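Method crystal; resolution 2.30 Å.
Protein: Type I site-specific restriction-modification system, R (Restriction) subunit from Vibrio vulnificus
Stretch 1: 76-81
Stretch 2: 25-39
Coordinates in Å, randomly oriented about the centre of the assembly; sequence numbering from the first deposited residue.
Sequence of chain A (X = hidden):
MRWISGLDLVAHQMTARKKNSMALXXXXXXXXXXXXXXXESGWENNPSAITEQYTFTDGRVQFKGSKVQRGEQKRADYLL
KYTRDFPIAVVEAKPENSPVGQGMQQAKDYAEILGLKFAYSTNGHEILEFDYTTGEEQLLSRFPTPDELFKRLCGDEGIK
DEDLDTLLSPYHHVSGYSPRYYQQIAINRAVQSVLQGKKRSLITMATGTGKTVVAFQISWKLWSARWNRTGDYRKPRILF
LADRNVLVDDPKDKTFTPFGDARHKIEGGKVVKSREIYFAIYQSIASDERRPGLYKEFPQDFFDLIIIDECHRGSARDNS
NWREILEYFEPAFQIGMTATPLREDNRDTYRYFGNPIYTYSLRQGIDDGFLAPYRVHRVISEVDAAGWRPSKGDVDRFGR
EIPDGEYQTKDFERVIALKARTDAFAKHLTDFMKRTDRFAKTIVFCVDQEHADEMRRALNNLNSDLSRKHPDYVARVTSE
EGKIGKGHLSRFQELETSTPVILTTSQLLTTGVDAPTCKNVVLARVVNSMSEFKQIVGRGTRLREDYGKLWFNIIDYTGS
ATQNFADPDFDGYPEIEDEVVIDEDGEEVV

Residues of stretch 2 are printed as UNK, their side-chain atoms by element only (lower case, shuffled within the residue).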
# COMPACT_ATOMS: atom_id res chain seq x y z
N ALA A 76 -20.64 1.95 -5.66
CA ALA A 76 -21.49 0.83 -6.03
C ALA A 76 -22.92 1.17 -5.60
O ALA A 76 -23.12 1.73 -4.53
CB ALA A 76 -21.01 -0.45 -5.34
N ASP A 77 -23.91 0.84 -6.43
CA ASP A 77 -25.29 1.15 -6.08
C ASP A 77 -25.65 0.64 -4.69
O ASP A 77 -26.18 1.38 -3.87
CB ASP A 77 -26.25 0.58 -7.12
CG ASP A 77 -26.10 1.24 -8.46
OD1 ASP A 77 -25.76 2.44 -8.49
OD2 ASP A 77 -26.33 0.57 -9.49
N TYR A 78 -25.36 -0.63 -4.42
CA TYR A 78 -25.63 -1.21 -3.12
C TYR A 78 -24.52 -2.15 -2.71
O TYR A 78 -23.94 -2.84 -3.53
CB TYR A 78 -26.93 -2.02 -3.09
CG TYR A 78 -28.21 -1.27 -3.38
CD1 TYR A 78 -28.66 -1.10 -4.69
CD2 TYR A 78 -29.01 -0.83 -2.34
CE1 TYR A 78 -29.89 -0.53 -4.95
CE2 TYR A 78 -30.25 -0.25 -2.60
CZ TYR A 78 -30.68 -0.11 -3.92
OH TYR A 78 -31.93 0.39 -4.23
N LEU A 79 -24.25 -2.17 -1.41
CA LEU A 79 -23.25 -3.03 -0.85
C LEU A 79 -24.06 -3.77 0.20
O LEU A 79 -24.75 -3.16 1.00
CB LEU A 79 -22.13 -2.21 -0.21
CG LEU A 79 -20.74 -2.78 0.11
CD1 LEU A 79 -20.54 -2.78 1.60
CD2 LEU A 79 -20.56 -4.17 -0.47
N LEU A 80 -24.00 -5.10 0.18
CA LEU A 80 -24.76 -5.88 1.15
C LEU A 80 -23.79 -6.41 2.18
O LEU A 80 -22.92 -7.19 1.86
CB LEU A 80 -25.48 -7.02 0.44
CG LEU A 80 -26.36 -6.57 -0.72
CD1 LEU A 80 -27.05 -7.78 -1.30
CD2 LEU A 80 -27.40 -5.56 -0.27
N LYS A 81 -23.94 -5.96 3.42
CA LYS A 81 -23.04 -6.40 4.48
C LYS A 81 -23.70 -7.46 5.34
O LYS A 81 -24.81 -7.26 5.83
CB LYS A 81 -22.59 -5.20 5.34
CG LYS A 81 -21.91 -4.10 4.52
CD LYS A 81 -20.97 -3.23 5.35
CE LYS A 81 -21.69 -2.27 6.26
NZ LYS A 81 -20.80 -1.13 6.61
N UNK A 25 -37.32 5.97 -13.22
CA UNK A 25 -35.95 6.44 -13.07
C UNK A 25 -35.13 5.29 -12.51
O UNK A 25 -35.70 4.31 -12.02
c UNK A 25 -35.34 8.84 -12.54
n UNK A 25 -34.51 9.49 -11.72
c UNK A 25 -35.94 7.58 -12.02
o UNK A 25 -35.63 9.25 -13.66
N UNK A 26 -33.80 5.37 -12.58
CA UNK A 26 -33.01 4.31 -12.00
C UNK A 26 -33.28 4.46 -10.52
O UNK A 26 -33.48 3.50 -9.78
c UNK A 26 -29.25 3.39 -11.85
o UNK A 26 -28.32 3.20 -11.03
c UNK A 26 -30.65 3.60 -11.35
o UNK A 26 -29.08 3.41 -13.09
c UNK A 26 -31.51 4.50 -12.25
N UNK A 27 -33.30 5.72 -10.08
CA UNK A 27 -33.53 6.06 -8.69
C UNK A 27 -34.93 5.67 -8.28
O UNK A 27 -35.14 5.14 -7.19
c UNK A 27 -33.33 7.54 -8.50
N UNK A 28 -35.90 5.89 -9.17
CA UNK A 28 -37.28 5.55 -8.85
C UNK A 28 -37.47 4.04 -8.72
O UNK A 28 -38.18 3.58 -7.83
o UNK A 28 -38.94 8.29 -10.70
o UNK A 28 -38.18 8.19 -8.63
c UNK A 28 -38.46 7.64 -9.73
c UNK A 28 -38.24 6.13 -9.90
N UNK A 29 -36.81 3.26 -9.58
CA UNK A 29 -36.98 1.81 -9.47
C UNK A 29 -36.26 1.20 -8.28
O UNK A 29 -36.62 0.12 -7.82
c UNK A 29 -36.63 1.91 -11.97
o UNK A 29 -35.20 0.58 -10.58
c UNK A 29 -36.54 1.04 -10.75
N UNK A 30 -35.25 1.88 -7.77
CA UNK A 30 -34.56 1.38 -6.59
C UNK A 30 -35.47 1.61 -5.39
O UNK A 30 -35.54 0.80 -4.47
c UNK A 30 -33.23 2.12 -6.36
s UNK A 30 -31.94 1.81 -7.59
N UNK A 31 -36.17 2.74 -5.41
CA UNK A 31 -37.06 3.09 -4.31
C UNK A 31 -38.29 2.19 -4.33
O UNK A 31 -38.70 1.63 -3.31
n UNK A 31 -40.62 7.04 -6.62
n UNK A 31 -41.30 6.21 -4.58
c UNK A 31 -38.72 6.53 -3.51
c UNK A 31 -40.35 6.72 -5.35
n UNK A 31 -39.12 6.89 -4.87
c UNK A 31 -38.48 5.03 -3.39
c UNK A 31 -37.47 4.57 -4.41
N UNK A 32 -38.87 2.00 -5.52
CA UNK A 32 -40.06 1.19 -5.66
C UNK A 32 -39.82 -0.34 -5.69
O UNK A 32 -40.62 -1.09 -5.11
c UNK A 32 -42.00 0.67 -7.20
c UNK A 32 -40.88 1.64 -6.90
c UNK A 32 -41.46 3.03 -6.62
N UNK A 33 -38.75 -0.80 -6.33
CA UNK A 33 -38.51 -2.25 -6.37
C UNK A 33 -37.29 -2.78 -5.64
O UNK A 33 -37.42 -3.64 -4.75
c UNK A 33 -41.81 -2.16 -10.32
c UNK A 33 -40.49 -3.59 -8.92
c UNK A 33 -39.85 -1.31 -9.23
o UNK A 33 -42.88 -1.96 -11.16
c UNK A 33 -39.61 -2.55 -8.65
c UNK A 33 -38.39 -2.77 -7.81
c UNK A 33 -41.59 -3.41 -9.76
c UNK A 33 -40.95 -1.11 -10.06
N UNK A 34 -36.10 -2.30 -6.01
CA UNK A 34 -34.87 -2.80 -5.45
C UNK A 34 -34.74 -2.76 -3.93
O UNK A 34 -34.55 -3.80 -3.30
c UNK A 34 -33.83 -2.13 -7.62
c UNK A 34 -32.40 -2.82 -5.68
c UNK A 34 -33.67 -2.11 -6.09
N UNK A 35 -34.82 -1.57 -3.33
CA UNK A 35 -34.70 -1.48 -1.88
C UNK A 35 -35.76 -2.31 -1.15
O UNK A 35 -35.47 -3.00 -0.18
o UNK A 35 -33.79 0.77 -2.06
c UNK A 35 -34.52 0.07 0.12
c UNK A 35 -34.79 -0.01 -1.39
N UNK A 36 -37.02 -2.25 -1.59
CA UNK A 36 -38.00 -3.07 -0.88
C UNK A 36 -37.65 -4.56 -0.93
O UNK A 36 -37.72 -5.26 0.07
c UNK A 36 -39.30 -2.72 -1.58
c UNK A 36 -37.69 -1.25 -2.44
c UNK A 36 -39.09 -1.26 -1.88
N UNK A 37 -37.25 -5.04 -2.10
CA UNK A 37 -36.90 -6.45 -2.25
C UNK A 37 -35.69 -6.82 -1.41
O UNK A 37 -35.59 -7.94 -0.91
c UNK A 37 -36.68 -6.82 -3.72
c UNK A 37 -39.05 -7.45 -6.74
c UNK A 37 -37.98 -6.91 -4.52
c UNK A 37 -37.74 -7.26 -5.98
n UNK A 37 -38.83 -7.91 -8.14
N UNK A 38 -34.76 -5.88 -1.24
CA UNK A 38 -33.58 -6.18 -0.42
C UNK A 38 -34.01 -6.32 1.05
O UNK A 38 -33.54 -7.23 1.76
c UNK A 38 -32.51 -5.09 -0.57
c UNK A 38 -31.68 -5.15 -1.87
c UNK A 38 -30.88 -3.87 -2.06
c UNK A 38 -30.73 -6.36 -1.83
N UNK A 39 -34.90 -5.44 1.50
CA UNK A 39 -35.39 -5.48 2.87
C UNK A 39 -36.24 -6.74 3.09
O UNK A 39 -36.15 -7.40 4.12
c UNK A 39 -35.28 -0.52 3.76
c UNK A 39 -36.20 -4.22 3.17
n UNK A 39 -36.07 0.73 3.63
c UNK A 39 -36.17 -1.73 3.54
c UNK A 39 -35.35 -3.01 3.48
O HOH W 1 -28.54 3.42 -8.23

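Position 25 carries two carbons, the second bearing one oxygen and one nitrogen, and lies out of reach of stretch 1: Asn25, at the N-cap position, though its side chain makes no capping bond. Position 26 has three carbons, the last holding two oxygens, so it is Glu26. Its CB points sideways, but the carboxylate comes nearer, leaving OE2 3.6 Å from Asp77 OD2. Water 1 mediates between these like charges, donating to Glu26 OE2 (2.8 Å) and weakly to Asp77 OD1 (3.0 Å).

Position 27 has one carbon, pointing away: Ala27. Position 28 has two carbons, the second with two oxygens: Asp28, out of reach. Position 29 is a carbon forked into one oxygen and one carbon, directed sideways without contact: Thr29. Position 30 is one carbon then a sulfur: Cys30. Its CB lies 3.0 Å from Tyr78 OH, and its SG sits at the ring edge, 5.3 Å from the Tyr78 centroid and 75° off the normal.

Position 31 shows three carbons, a nitrogen, then a carbon with two more nitrogens: Arg31. It points away and forms a salt bridge within the helix, NH2 to Asp28 OD1, 3.4 Å. Position 32, a carbon forked into two carbons and out of reach, is Val32. Position 33, a six-carbon ring bearing an oxygen, is Tyr33; its end leads away.

Position 34 again forks into two carbons, but points toward stretch 1: Val34, with CG1 3.5 Å from Tyr78 CE1. Position 35 forks into an oxygen and a carbon, hence Thr35. Tyr78 OH donates to Thr35 OG1 (2.9 Å), which in turn donates to Cys30 O (3.0 Å). Position 36 closes three carbons onto its backbone nitrogen: Pro36. That nitrogen has no bond to the preceding turn, where the helix kinks after the wider turn at 30-34.

Position 37 is four carbons ending in nitrogen, out of reach: Lys37. Position 38 has four carbons forked at the second: Leu38. CD1 lies over one face of Tyr78, 3.8 Å from the centroid and 22° off the normal, while CD2 meets Leu80 CD2 at 3.8 Å. Position 39 repeats the four-carbon amine, out of reach: Lys39.

The contact centres on Tyr78, which has 104 Å² covered. Strand and helix run nearly parallel (11°), 11.8 Å apart at closest approach, and the tyrosine spans this gap. Leu38 packs on its ring while Thr35 receives its hydroxyl hydrogen bond, so apolar packing and a directed polar link converge on one side chain.

Stretch 2 25-39: NEADTCRVYVTPKLK
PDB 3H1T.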